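Inactive glucansucrase (Lactobacillus reuteri, PDB 5JBD) is an inactive glucansucrase of glycosyl hydrolase family 70, built around a TIM-type barrel and carrying a bound calcium ion. Local coordinates at residues Gln311-His316 and Lys639-Asn644; Tyr340-Glu345 and Thr367-Asn372; Gln449-Leu454 and Thr487-Ala492; Asn456-Pro461 and Ala646-Met651. One frame throughout, in Å; residues are numbered along the deposited sequence.

Contact 1 (Gln311-His316 and Lys639-Asn644); sequences QNANDH and KTFESN
Phe641 and Asn314 have nearly parallel planes, the phenyl ring and the side-chain amide being 9° apart, while the two side chains run past each other in opposite directions. The amide oxygen comes to the edge of the ring, near its plane, with Asn314 OD1 3.6 Å from Phe641 CD1. Phe641 CG stands anti to its own carbonyl carbon, beside the backbone N (chi1 -65°), and the ring extends from there toward the helix. Further along the ring, the backbone carbonyl of Ala313 approaches obliquely, its O 3.3 Å from Phe641 CE1, and the His316 carbonyl comes in at the edge near CZ. Above one face of the same ring, displaced toward the rim, sits the methyl CG2 of Thr640, which also packs on Ala313 CB at 4.0 Å. Segment 639-644, which leads into the short helix 645-648 with Asn644 as its N-cap, lies without regular structure against helix 310-315 of the TIM-type barrel. No direct hydrogen bond joins the two segments, and water does this work. One molecule lies 2.8 Å from Asn314 OD1, probably donating to it and perhaps to Thr640 O as well, and it accepts from the backbone N of Glu642 at 3.1 Å. A second accepts from Asn314 ND2 at 3.1 Å and may donate to Asn644 OD1, the atom that also caps Leu647 N. Both polar atoms of the buried Asn314 amide are supplied in this way. His316 turns its ring away to stack with Tyr304, with ND1 bonded to Asp278 O.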
loop_
_atom_site.group_PDB
_atom_site.type_symbol
_atom_site.label_atom_id
_atom_site.label_comp_id
_atom_site.label_asym_id
_atom_site.label_seq_id
_atom_site.Cartn_x
_atom_site.Cartn_y
_atom_site.Cartn_z
ATOM N N GLN A 311 5.756 -21.351 -21.132
ATOM C CA GLN A 311 5.032 -20.403 -21.983
ATOM C C GLN A 311 3.765 -19.881 -21.291
ATOM O O GLN A 311 3.508 -18.665 -21.294
ATOM C CB GLN A 311 4.691 -21.033 -23.349
ATOM C CG GLN A 311 3.980 -20.115 -24.363
ATOM C CD GLN A 311 4.800 -18.893 -24.770
ATOM O OE1 GLN A 311 4.426 -17.758 -24.457
ATOM N NE2 GLN A 311 5.931 -19.117 -25.448
ATOM N N ASN A 312 2.982 -20.796 -20.708
ATOM C CA ASN A 312 1.751 -20.419 -20.019
ATOM C C ASN A 312 2.055 -19.658 -18.722
ATOM O O ASN A 312 1.416 -18.654 -18.429
ATOM C CB ASN A 312 0.893 -21.657 -19.705
ATOM C CG ASN A 312 0.332 -22.318 -20.946
ATOM O OD1 ASN A 312 0.270 -21.723 -22.027
ATOM N ND2 ASN A 312 -0.132 -23.537 -20.784
ATOM N N ALA A 313 3.035 -20.135 -17.956
ATOM C CA ALA A 313 3.427 -19.455 -16.713
ATOM C C ALA A 313 3.864 -18.001 -16.987
ATOM O O ALA A 313 3.368 -17.068 -16.358
ATOM C CB ALA A 313 4.539 -20.216 -16.006
ATOM N N ASN A 314 4.735 -17.830 -17.963
ATOM C CA ASN A 314 5.290 -16.504 -18.305
ATOM C C ASN A 314 4.247 -15.535 -18.934
ATOM O O ASN A 314 4.291 -14.334 -18.677
ATOM C CB ASN A 314 6.528 -16.646 -19.199
ATOM C CG ASN A 314 7.709 -17.334 -18.490
ATOM O OD1 ASN A 314 7.607 -17.750 -17.336
ATOM N ND2 ASN A 314 8.834 -17.470 -19.198
ATOM N N ASP A 315 3.306 -16.070 -19.712
ATOM C CA ASP A 315 2.162 -15.278 -20.211
ATOM C C ASP A 315 1.274 -14.751 -19.074
ATOM O O ASP A 315 0.537 -13.772 -19.269
ATOM C CB ASP A 315 1.304 -16.089 -21.184
ATOM C CG ASP A 315 1.921 -16.217 -22.581
ATOM O OD1 ASP A 315 2.877 -15.500 -22.918
ATOM O OD2 ASP A 315 1.442 -17.069 -23.357
ATOM N N HIS A 316 1.334 -15.392 -17.901
ATOM C CA HIS A 316 0.563 -14.961 -16.728
ATOM C C HIS A 316 1.488 -14.557 -15.581
ATOM O O HIS A 316 1.265 -14.893 -14.417
ATOM C CB HIS A 316 -0.434 -16.072 -16.352
ATOM C CG HIS A 316 -1.442 -16.333 -17.427
ATOM N ND1 HIS A 316 -2.547 -15.525 -17.616
ATOM C CD2 HIS A 316 -1.490 -17.271 -18.407
ATOM C CE1 HIS A 316 -3.237 -15.963 -18.656
ATOM N NE2 HIS A 316 -2.621 -17.020 -19.151
ATOM N N LYS A 639 7.971 -27.006 -11.210
ATOM C CA LYS A 639 8.142 -25.566 -11.179
ATOM C C LYS A 639 7.117 -24.816 -12.033
ATOM O O LYS A 639 6.716 -25.267 -13.111
ATOM C CB LYS A 639 9.551 -25.183 -11.632
ATOM C CG LYS A 639 10.686 -25.723 -10.757
ATOM C CD LYS A 639 10.613 -25.172 -9.346
ATOM C CE LYS A 639 11.897 -25.374 -8.544
ATOM N NZ LYS A 639 11.879 -24.605 -7.241
ATOM N N THR A 640 6.759 -23.632 -11.560
ATOM C CA THR A 640 5.966 -22.675 -12.330
ATOM C C THR A 640 6.927 -21.644 -12.951
ATOM O O THR A 640 7.217 -21.724 -14.155
ATOM C CB THR A 640 4.869 -22.091 -11.431
ATOM O OG1 THR A 640 3.985 -23.152 -11.043
ATOM C CG2 THR A 640 4.054 -21.021 -12.141
ATOM N N PHE A 641 7.460 -20.708 -12.163
ATOM C CA PHE A 641 8.516 -19.825 -12.684
ATOM C C PHE A 641 9.905 -20.460 -12.565
ATOM O O PHE A 641 10.198 -21.154 -11.604
ATOM C CB PHE A 641 8.439 -18.424 -12.079
ATOM C CG PHE A 641 7.192 -17.707 -12.480
ATOM C CD1 PHE A 641 6.992 -17.360 -13.814
ATOM C CD2 PHE A 641 6.160 -17.498 -11.574
ATOM C CE1 PHE A 641 5.823 -16.758 -14.217
ATOM C CE2 PHE A 641 4.989 -16.906 -11.982
ATOM C CZ PHE A 641 4.815 -16.539 -13.303
ATOM N N GLU A 642 10.709 -20.245 -13.601
ATOM C CA GLU A 642 12.077 -20.710 -13.685
ATOM C C GLU A 642 12.916 -19.529 -14.168
ATOM O O GLU A 642 12.539 -18.864 -15.140
ATOM C CB GLU A 642 12.192 -21.801 -14.717
ATOM C CG GLU A 642 11.395 -23.065 -14.431
ATOM C CD GLU A 642 11.591 -24.098 -15.518
ATOM O OE1 GLU A 642 11.436 -23.736 -16.703
ATOM O OE2 GLU A 642 11.905 -25.256 -15.200
ATOM N N SER A 643 14.036 -19.292 -13.497
ATOM C CA SER A 643 14.966 -18.194 -13.840
ATOM C C SER A 643 15.884 -18.660 -14.955
ATOM O O SER A 643 16.895 -19.314 -14.718
ATOM C CB SER A 643 15.758 -17.749 -12.601
ATOM O OG SER A 643 16.461 -16.526 -12.821
ATOM N N ASN A 644 15.515 -18.337 -16.188
ATOM C CA ASN A 644 16.279 -18.752 -17.369
ATOM C C ASN A 644 16.209 -17.638 -18.406
ATOM O O ASN A 644 15.608 -16.594 -18.141
ATOM C CB ASN A 644 15.737 -20.094 -17.914
ATOM C CG ASN A 644 14.245 -20.062 -18.201
ATOM O OD1 ASN A 644 13.714 -19.073 -18.705
ATOM N ND2 ASN A 644 13.560 -21.159 -17.885
HETATM O O HOH W 1 10.856 -19.473 -18.060
HETATM O O HOH W 2 8.901 -19.845 -16.054
#

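Contact 2 (Tyr340-Glu345 and Thr367-Asn372); sequences YMDSGE and TNSIVN
An inverse gamma turn centred on Asp342, at the passage from barrel strand 340-341 to helix 343-354, presents a carboxylate to an ST turn that begins at Ser369. Each carboxylate oxygen takes a hydrogen bond from segment 367-372. Ser369 OG donates to Asp342 OD2 at 2.7 Å, meeting that oxygen on its syn lone pair, the one on the side of OD1. The backbone N of Ile370 donates to Asp342 OD1 at 3.1 Å; this bond is fairly straight (161°), yet its donor stands above the carboxylate, 38° out of the plane. Ser369 OG is itself gripped further: it accepts from Val371 N at 3.1 Å, which closes the ST turn, and from Arg373 NH1. The serine hydroxyl is thereby fixed in its rotation and links turn to carboxylate.

The apolar half of the contact belongs to Ile370. Its methyl CG2 lies 3.5 Å from Asp342 CG, while the other branch, with CG1 anti to the backbone N (chi1 -157°), extends beside Tyr340. The two side chains cross obliquely, and Tyr340 CE2 is 3.8 Å from Ile370 CB. Ala328 of helix 326-333 touches both of them. Where helix 343-354 begins, Thr348 OG1 lies within hydrogen-bonding reach of the carbonyls of both Gly344 and Asn368, which must share its single proton. Glu345, its chain bent at chi2, brings OE1 to 3.4 Å from Ser369 CB.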
loop_
_atom_site.group_PDB
_atom_site.type_symbol
_atom_site.label_atom_id
_atom_site.label_comp_id
_atom_site.label_asym_id
_atom_site.label_seq_id
_atom_site.Cartn_x
_atom_site.Cartn_y
_atom_site.Cartn_z
ATOM N N TYR A 340 9.789 -13.730 -6.557
ATOM C CA TYR A 340 10.307 -13.127 -5.322
ATOM C C TYR A 340 10.818 -11.699 -5.606
ATOM O O TYR A 340 11.509 -11.485 -6.603
ATOM C CB TYR A 340 11.466 -14.009 -4.748
ATOM C CG TYR A 340 12.309 -13.279 -3.742
ATOM C CD1 TYR A 340 11.817 -13.012 -2.477
ATOM C CD2 TYR A 340 13.599 -12.826 -4.057
ATOM C CE1 TYR A 340 12.559 -12.288 -1.554
ATOM C CE2 TYR A 340 14.359 -12.121 -3.130
ATOM C CZ TYR A 340 13.825 -11.840 -1.884
ATOM O OH TYR A 340 14.544 -11.112 -0.954
ATOM N N MET A 341 10.527 -10.728 -4.733
ATOM C CA MET A 341 11.062 -9.351 -4.911
ATOM C C MET A 341 12.451 -9.217 -4.288
ATOM O O MET A 341 12.607 -9.307 -3.068
ATOM C CB MET A 341 10.122 -8.291 -4.308
ATOM C CG MET A 341 10.478 -6.866 -4.709
ATOM S SD MET A 341 9.203 -5.633 -4.357
ATOM C CE MET A 341 9.812 -4.911 -2.835
ATOM N N ASP A 342 13.461 -8.999 -5.128
ATOM C CA ASP A 342 14.858 -8.900 -4.669
ATOM C C ASP A 342 15.160 -7.501 -4.112
ATOM O O ASP A 342 15.872 -6.699 -4.730
ATOM C CB ASP A 342 15.818 -9.287 -5.815
ATOM C CG ASP A 342 17.273 -9.377 -5.379
ATOM O OD1 ASP A 342 17.591 -9.466 -4.163
ATOM O OD2 ASP A 342 18.124 -9.388 -6.274
ATOM N N SER A 343 14.622 -7.226 -2.924
ATOM C CA SER A 343 14.830 -5.936 -2.278
ATOM C C SER A 343 16.299 -5.697 -1.926
ATOM O O SER A 343 16.749 -4.546 -1.893
ATOM C CB SER A 343 13.931 -5.785 -1.035
ATOM O OG SER A 343 14.285 -6.660 0.010
ATOM N N GLY A 344 17.037 -6.783 -1.647
ATOM C CA GLY A 344 18.462 -6.717 -1.400
ATOM C C GLY A 344 19.221 -5.960 -2.473
ATOM O O GLY A 344 20.079 -5.148 -2.156
ATOM N N GLU A 345 18.865 -6.210 -3.736
ATOM C CA GLU A 345 19.495 -5.532 -4.864
ATOM C C GLU A 345 19.238 -4.031 -4.835
ATOM O O GLU A 345 20.139 -3.245 -5.136
ATOM C CB GLU A 345 19.033 -6.132 -6.207
ATOM C CG GLU A 345 19.533 -5.431 -7.470
ATOM C CD GLU A 345 21.031 -5.627 -7.744
ATOM O OE1 GLU A 345 21.649 -6.512 -7.126
ATOM O OE2 GLU A 345 21.602 -4.877 -8.573
ATOM N N THR A 367 27.816 -9.438 -5.141
ATOM C CA THR A 367 27.453 -10.428 -4.127
ATOM C C THR A 367 26.149 -10.174 -3.345
ATOM O O THR A 367 25.545 -11.123 -2.849
ATOM C CB THR A 367 28.570 -10.515 -3.080
ATOM O OG1 THR A 367 28.782 -9.222 -2.514
ATOM C CG2 THR A 367 29.875 -10.978 -3.716
ATOM N N ASN A 368 25.725 -8.910 -3.215
ATOM C CA ASN A 368 24.668 -8.554 -2.242
ATOM C C ASN A 368 23.305 -8.413 -2.929
ATOM O O ASN A 368 22.737 -7.324 -3.061
ATOM C CB ASN A 368 25.092 -7.334 -1.417
ATOM C CG ASN A 368 26.324 -7.616 -0.547
ATOM O OD1 ASN A 368 26.879 -8.721 -0.555
ATOM N ND2 ASN A 368 26.742 -6.624 0.219
ATOM N N SER A 369 22.834 -9.569 -3.383
ATOM C CA SER A 369 21.564 -9.756 -4.073
ATOM C C SER A 369 21.148 -11.190 -3.832
ATOM O O SER A 369 21.974 -12.008 -3.416
ATOM C CB SER A 369 21.745 -9.484 -5.566
ATOM O OG SER A 369 20.750 -10.060 -6.363
ATOM N N ILE A 370 19.887 -11.521 -4.098
ATOM C CA ILE A 370 19.453 -12.933 -4.075
ATOM C C ILE A 370 20.222 -13.798 -5.112
ATOM O O ILE A 370 20.285 -15.008 -4.956
ATOM C CB ILE A 370 17.910 -13.072 -4.238
ATOM C CG1 ILE A 370 17.404 -14.404 -3.658
ATOM C CG2 ILE A 370 17.464 -12.868 -5.693
ATOM C CD1 ILE A 370 17.482 -14.485 -2.148
ATOM N N VAL A 371 20.804 -13.174 -6.145
ATOM C CA VAL A 371 21.707 -13.846 -7.093
ATOM C C VAL A 371 23.148 -13.288 -7.038
ATOM O O VAL A 371 23.370 -12.076 -7.192
ATOM C CB VAL A 371 21.198 -13.686 -8.544
ATOM C CG1 VAL A 371 21.947 -14.619 -9.490
ATOM C CG2 VAL A 371 19.680 -13.928 -8.614
ATOM N N ASN A 372 24.122 -14.188 -6.844
ATOM C CA ASN A 372 25.545 -13.851 -6.968
ATOM C C ASN A 372 25.879 -13.820 -8.450
ATOM O O ASN A 372 25.601 -14.785 -9.153
ATOM C CB ASN A 372 26.405 -14.883 -6.237
ATOM C CG ASN A 372 27.892 -14.588 -6.348
ATOM O OD1 ASN A 372 28.465 -14.642 -7.433
ATOM N ND2 ASN A 372 28.516 -14.281 -5.237
#

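Contact 3 (Gln449-Leu454 and Thr487-Ala492); sequences QYAILL and TTLMRA
Leu489 and Leu454 face each other between two neighbouring helices of the TIM-type barrel, 446-455 and 483-496, which come before and after strand 460-464 in the chain and both pack on it. The short segments run nearly parallel, 14° apart, with axes 9.8 Å from each other at closest approach.

No hydrogen bond passes between the two segments; the contact is van der Waals packing, mostly of apolar side chains. Leu489 has CG anti to its carbonyl carbon (chi1 -66°), and its branch reaches over to the opposing backbone: CD1 lies 3.6 Å from Ala451 N and 3.9 Å from Ala451 CB, with Tyr450 CB slightly farther off. CD2 rests beside Ala451 CB as well, which places both leucine methyls on the alanine. In the reverse direction Leu454 sends CD1 across to the second helix, 3.7 Å from Leu489 CB, the two leucine side chains meeting at a slant.

Polar groups are served from outside the pair. Of the Tyr450 side chain it is CB that meets Leu489; its OH is hydrogen-bonded to Asp467 OD2 and Tyr464 N. The carbonyl of Leu454 accepts a weak bond from Arg493 NE. Met490 continues the apolar surface toward Met651, and its CG lies 4.0 Å from Leu454 CD1.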
loop_
_atom_site.group_PDB
_atom_site.type_symbol
_atom_site.label_atom_id
_atom_site.label_comp_id
_atom_site.label_asym_id
_atom_site.label_seq_id
_atom_site.Cartn_x
_atom_site.Cartn_y
_atom_site.Cartn_z
ATOM N N GLN A 449 22.642 2.977 -11.856
ATOM C CA GLN A 449 21.788 2.029 -11.158
ATOM C C GLN A 449 20.952 1.258 -12.174
ATOM O O GLN A 449 20.886 0.025 -12.109
ATOM C CB GLN A 449 20.904 2.703 -10.113
ATOM C CG GLN A 449 21.684 3.184 -8.898
ATOM C CD GLN A 449 20.809 3.762 -7.800
ATOM O OE1 GLN A 449 19.917 3.084 -7.278
ATOM N NE2 GLN A 449 21.074 5.015 -7.425
ATOM N N TYR A 450 20.356 1.980 -13.132
ATOM C CA TYR A 450 19.593 1.330 -14.208
ATOM C C TYR A 450 20.443 0.489 -15.161
ATOM O O TYR A 450 19.982 -0.544 -15.663
ATOM C CB TYR A 450 18.757 2.356 -15.006
ATOM C CG TYR A 450 17.388 2.578 -14.416
ATOM C CD1 TYR A 450 16.365 1.654 -14.638
ATOM C CD2 TYR A 450 17.110 3.691 -13.610
ATOM C CE1 TYR A 450 15.104 1.836 -14.087
ATOM C CE2 TYR A 450 15.848 3.878 -13.051
ATOM C CZ TYR A 450 14.848 2.953 -13.290
ATOM O OH TYR A 450 13.596 3.110 -12.739
ATOM N N ALA A 451 21.663 0.933 -15.449
ATOM C CA ALA A 451 22.556 0.170 -16.331
ATOM C C ALA A 451 22.872 -1.209 -15.741
ATOM O O ALA A 451 22.924 -2.201 -16.479
ATOM C CB ALA A 451 23.837 0.930 -16.599
ATOM N N ILE A 452 23.059 -1.262 -14.422
ATOM C CA ILE A 452 23.242 -2.523 -13.709
ATOM C C ILE A 452 21.945 -3.339 -13.724
ATOM O O ILE A 452 21.947 -4.512 -14.130
ATOM C CB ILE A 452 23.727 -2.288 -12.243
ATOM C CG1 ILE A 452 25.143 -1.684 -12.210
ATOM C CG2 ILE A 452 23.647 -3.567 -11.411
ATOM C CD1 ILE A 452 26.260 -2.613 -12.670
ATOM N N LEU A 453 20.837 -2.713 -13.298
ATOM C CA LEU A 453 19.546 -3.386 -13.254
ATOM C C LEU A 453 19.169 -4.030 -14.603
ATOM O O LEU A 453 18.732 -5.180 -14.648
ATOM C CB LEU A 453 18.427 -2.425 -12.834
ATOM C CG LEU A 453 17.128 -3.152 -12.418
ATOM C CD1 LEU A 453 17.170 -3.509 -10.945
ATOM C CD2 LEU A 453 15.898 -2.302 -12.714
ATOM N N LEU A 454 19.348 -3.293 -15.685
ATOM C CA LEU A 454 18.885 -3.736 -16.997
ATOM C C LEU A 454 19.823 -4.704 -17.719
ATOM O O LEU A 454 19.434 -5.289 -18.731
ATOM C CB LEU A 454 18.576 -2.523 -17.871
ATOM C CG LEU A 454 17.395 -1.672 -17.340
ATOM C CD1 LEU A 454 17.312 -0.344 -18.076
ATOM C CD2 LEU A 454 16.065 -2.410 -17.449
ATOM N N THR A 487 15.809 5.116 -21.212
ATOM C CA THR A 487 15.219 4.564 -22.446
ATOM C C THR A 487 16.264 4.037 -23.421
ATOM O O THR A 487 16.042 3.023 -24.096
ATOM C CB THR A 487 14.265 5.547 -23.150
ATOM O OG1 THR A 487 14.943 6.775 -23.459
ATOM C CG2 THR A 487 13.059 5.831 -22.276
ATOM N N THR A 488 17.419 4.699 -23.495
ATOM C CA THR A 488 18.548 4.149 -24.254
ATOM C C THR A 488 18.924 2.743 -23.742
ATOM O O THR A 488 19.106 1.820 -24.524
ATOM C CB THR A 488 19.761 5.106 -24.230
ATOM O OG1 THR A 488 19.358 6.366 -24.755
ATOM C CG2 THR A 488 20.909 4.584 -25.085
ATOM N N LEU A 489 19.001 2.589 -22.426
ATOM C CA LEU A 489 19.314 1.290 -21.832
ATOM C C LEU A 489 18.193 0.260 -22.075
ATOM O O LEU A 489 18.466 -0.928 -22.320
ATOM C CB LEU A 489 19.586 1.449 -20.328
ATOM C CG LEU A 489 20.837 2.257 -19.957
ATOM C CD1 LEU A 489 20.808 2.638 -18.471
ATOM C CD2 LEU A 489 22.097 1.459 -20.297
ATOM N N MET A 490 16.941 0.714 -22.017
ATOM C CA MET A 490 15.782 -0.175 -22.208
ATOM C C MET A 490 15.754 -0.764 -23.626
ATOM O O MET A 490 15.631 -1.982 -23.790
ATOM C CB MET A 490 14.488 0.567 -21.884
ATOM C CG MET A 490 14.284 0.836 -20.404
ATOM S SD MET A 490 12.914 1.971 -20.098
ATOM C CE MET A 490 11.506 0.875 -20.308
ATOM N N ARG A 491 15.943 0.085 -24.640
ATOM C CA ARG A 491 15.973 -0.373 -26.033
ATOM C C ARG A 491 17.170 -1.292 -26.290
ATOM O O ARG A 491 17.035 -2.321 -26.963
ATOM C CB ARG A 491 16.027 0.802 -27.018
ATOM C CG ARG A 491 14.750 1.616 -27.129
ATOM C CD ARG A 491 14.950 2.825 -28.036
ATOM N NE ARG A 491 14.004 3.898 -27.710
ATOM C CZ ARG A 491 12.853 4.149 -28.345
ATOM N NH1 ARG A 491 12.459 3.413 -29.382
ATOM N NH2 ARG A 491 12.075 5.157 -27.935
ATOM N N ALA A 492 18.345 -0.910 -25.773
ATOM C CA ALA A 492 19.547 -1.736 -25.916
ATOM C C ALA A 492 19.386 -3.121 -25.267
ATOM O O ALA A 492 19.883 -4.125 -25.798
ATOM C CB ALA A 492 20.771 -1.011 -25.351
#

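Contact 4 (Asn456-Pro461 and Ala646-Met651); sequences NKDTVP and ALDSHM
The flat carboxylate of Asp648, at the end of helix 645-648 where the neighbouring parallel strands 460-464 and 652-654 enter the TIM-type barrel, is set against the backbone of Asp458 and Thr459. Its two oxygens meet their N-H groups differently. Asp458 N donates to Asp648 OD2 at 3.0 Å and 161°, on the syn side but 34° out of the carboxylate plane. Thr459 N reaches Asp648 OD1 at 3.1 Å in a weak bond bent to 130°. Asp648 in this way ties down the turn leading into the adjacent strand. The other flat group, the His650 ring, has Ala646 O at its edge and in its plane, and points away from the contact to bond Asp688 through ND1.

A water molecule draws in the charges around it: it accepts from Lys457 NZ and donates to Asp458 OD1 and Asp648 OD2, each 2.8 Å away. Lys457 NZ also forms a salt bridge with Asp458 OD2 at 3.0 Å and bonds Thr378 O, while Asp458 OD1 receives Ser643 OG. The lysine and the water probably ease the repulsion between the two buried aspartates.

Beyond this polar end the packing is apolar. Val460 crosses Leu647 at about a right angle, its CG2 3.9 Å from Leu647 CG, and its CG1, anti to the backbone N, turns to His650 CB. Pro461 CD touches the His650 carbonyl. Where the strands start to pair, Met651 CA makes a C-H···O contact with Pro461 O at 3.5 Å.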
loop_
_atom_site.group_PDB
_atom_site.type_symbol
_atom_site.label_atom_id
_atom_site.label_comp_id
_atom_site.label_asym_id
_atom_site.label_seq_id
_atom_site.Cartn_x
_atom_site.Cartn_y
_atom_site.Cartn_z
ATOM N N ASN A 456 21.576 -7.065 -15.718
ATOM C CA ASN A 456 21.671 -8.232 -14.823
ATOM C C ASN A 456 20.939 -9.478 -15.365
ATOM O O ASN A 456 19.812 -9.381 -15.859
ATOM C CB ASN A 456 21.123 -7.895 -13.421
ATOM C CG ASN A 456 22.175 -7.307 -12.487
ATOM O OD1 ASN A 456 23.377 -7.269 -12.781
ATOM N ND2 ASN A 456 21.722 -6.890 -11.317
ATOM N N LYS A 457 21.588 -10.642 -15.238
ATOM C CA LYS A 457 20.994 -11.939 -15.560
ATOM C C LYS A 457 20.151 -12.416 -14.372
ATOM O O LYS A 457 20.366 -11.978 -13.233
ATOM C CB LYS A 457 22.136 -12.955 -15.800
ATOM C CG LYS A 457 21.729 -14.316 -16.336
ATOM C CD LYS A 457 22.968 -15.164 -16.626
ATOM C CE LYS A 457 22.621 -16.532 -17.199
ATOM N NZ LYS A 457 21.767 -17.302 -16.268
ATOM N N ASP A 458 19.268 -13.381 -14.618
ATOM C CA ASP A 458 18.475 -13.998 -13.569
ATOM C C ASP A 458 17.666 -12.968 -12.771
ATOM O O ASP A 458 17.751 -12.894 -11.536
ATOM C CB ASP A 458 19.339 -14.904 -12.676
ATOM C CG ASP A 458 19.718 -16.209 -13.375
ATOM O OD1 ASP A 458 18.812 -16.924 -13.842
ATOM O OD2 ASP A 458 20.923 -16.503 -13.460
ATOM N N THR A 459 16.917 -12.162 -13.512
ATOM C CA THR A 459 15.923 -11.272 -12.940
ATOM C C THR A 459 14.943 -10.752 -13.985
ATOM O O THR A 459 15.260 -10.696 -15.167
ATOM C CB THR A 459 16.584 -10.048 -12.206
ATOM O OG1 THR A 459 15.602 -9.376 -11.406
ATOM C CG2 THR A 459 17.193 -9.075 -13.184
ATOM N N VAL A 460 13.746 -10.367 -13.534
ATOM C CA VAL A 460 12.857 -9.531 -14.325
ATOM C C VAL A 460 12.965 -8.110 -13.757
ATOM O O VAL A 460 12.439 -7.834 -12.683
ATOM C CB VAL A 460 11.390 -10.027 -14.297
ATOM C CG1 VAL A 460 10.506 -9.122 -15.156
ATOM C CG2 VAL A 460 11.312 -11.477 -14.762
ATOM N N PRO A 461 13.678 -7.209 -14.458
ATOM C CA PRO A 461 13.793 -5.845 -13.953
ATOM C C PRO A 461 12.488 -5.073 -14.089
ATOM O O PRO A 461 11.732 -5.310 -15.050
ATOM C CB PRO A 461 14.851 -5.237 -14.851
ATOM C CG PRO A 461 14.652 -5.920 -16.159
ATOM C CD PRO A 461 14.307 -7.342 -15.788
ATOM N N ALA A 646 14.415 -17.247 -21.025
ATOM C CA ALA A 646 13.061 -16.833 -21.407
ATOM C C ALA A 646 12.450 -15.892 -20.374
ATOM O O ALA A 646 11.910 -14.842 -20.736
ATOM C CB ALA A 646 12.162 -18.030 -21.659
ATOM N N LEU A 647 12.543 -16.236 -19.095
ATOM C CA LEU A 647 11.996 -15.356 -18.057
ATOM C C LEU A 647 12.764 -14.029 -18.022
ATOM O O LEU A 647 12.153 -12.959 -17.853
ATOM C CB LEU A 647 12.034 -16.015 -16.682
ATOM C CG LEU A 647 11.261 -15.257 -15.594
ATOM C CD1 LEU A 647 9.763 -15.294 -15.876
ATOM C CD2 LEU A 647 11.535 -15.846 -14.226
ATOM N N ASP A 648 14.083 -14.106 -18.198
ATOM C CA ASP A 648 14.956 -12.905 -18.263
ATOM C C ASP A 648 14.599 -11.961 -19.398
ATOM O O ASP A 648 14.904 -10.770 -19.321
ATOM C CB ASP A 648 16.448 -13.283 -18.441
ATOM C CG ASP A 648 17.099 -13.844 -17.191
ATOM O OD1 ASP A 648 16.495 -13.847 -16.106
ATOM O OD2 ASP A 648 18.278 -14.264 -17.283
ATOM N N SER A 649 13.995 -12.479 -20.472
ATOM C CA SER A 649 13.538 -11.625 -21.582
ATOM C C SER A 649 12.393 -10.631 -21.219
ATOM O O SER A 649 12.133 -9.685 -21.965
ATOM C CB SER A 649 13.150 -12.492 -22.800
ATOM O OG SER A 649 14.238 -13.288 -23.244
ATOM N N HIS A 650 11.735 -10.837 -20.073
ATOM C CA HIS A 650 10.678 -9.937 -19.597
ATOM C C HIS A 650 11.237 -8.702 -18.894
ATOM O O HIS A 650 12.370 -8.711 -18.360
ATOM C CB HIS A 650 9.724 -10.683 -18.664
ATOM C CG HIS A 650 8.979 -11.784 -19.349
ATOM N ND1 HIS A 650 7.613 -11.765 -19.528
ATOM C CD2 HIS A 650 9.420 -12.913 -19.955
ATOM C CE1 HIS A 650 7.249 -12.837 -20.212
ATOM N NE2 HIS A 650 8.325 -13.546 -20.487
ATOM N N MET A 651 10.437 -7.643 -18.936
ATOM C CA MET A 651 10.681 -6.400 -18.222
ATOM C C MET A 651 9.347 -5.783 -17.796
ATOM O O MET A 651 8.439 -5.608 -18.617
ATOM C CB MET A 651 11.461 -5.408 -19.094
ATOM C CG MET A 651 11.637 -4.043 -18.452
ATOM S SD MET A 651 12.891 -3.039 -19.266
ATOM C CE MET A 651 12.052 -2.681 -20.780
HETATM O O HOH W 3 19.028 -16.873 -16.597
#

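In the fold
Contact 4 holds the middle of this group: its centre is about 11 Å from that of contact 1, 12 Å from contact 3 and 13 Å from contact 2, and it touches all three. Contacts 1 and 3, about 23 Å apart between centres, do not meet. Along the chain, contacts 2 and 3 follow one another inside the loop closed by contact 1, while contact 4 crosses both 1 and 3. Contacts 2 and 4 reach the same parallel barrel sheet, through strands 340-341 and 460-464, and helices 310-315, 446-455 and 483-496 flank it. In contacts 1 and 4 the chain returns to the barrel after the strands between residues 501 and 618; contacts 2 and 3 join pieces preceding them.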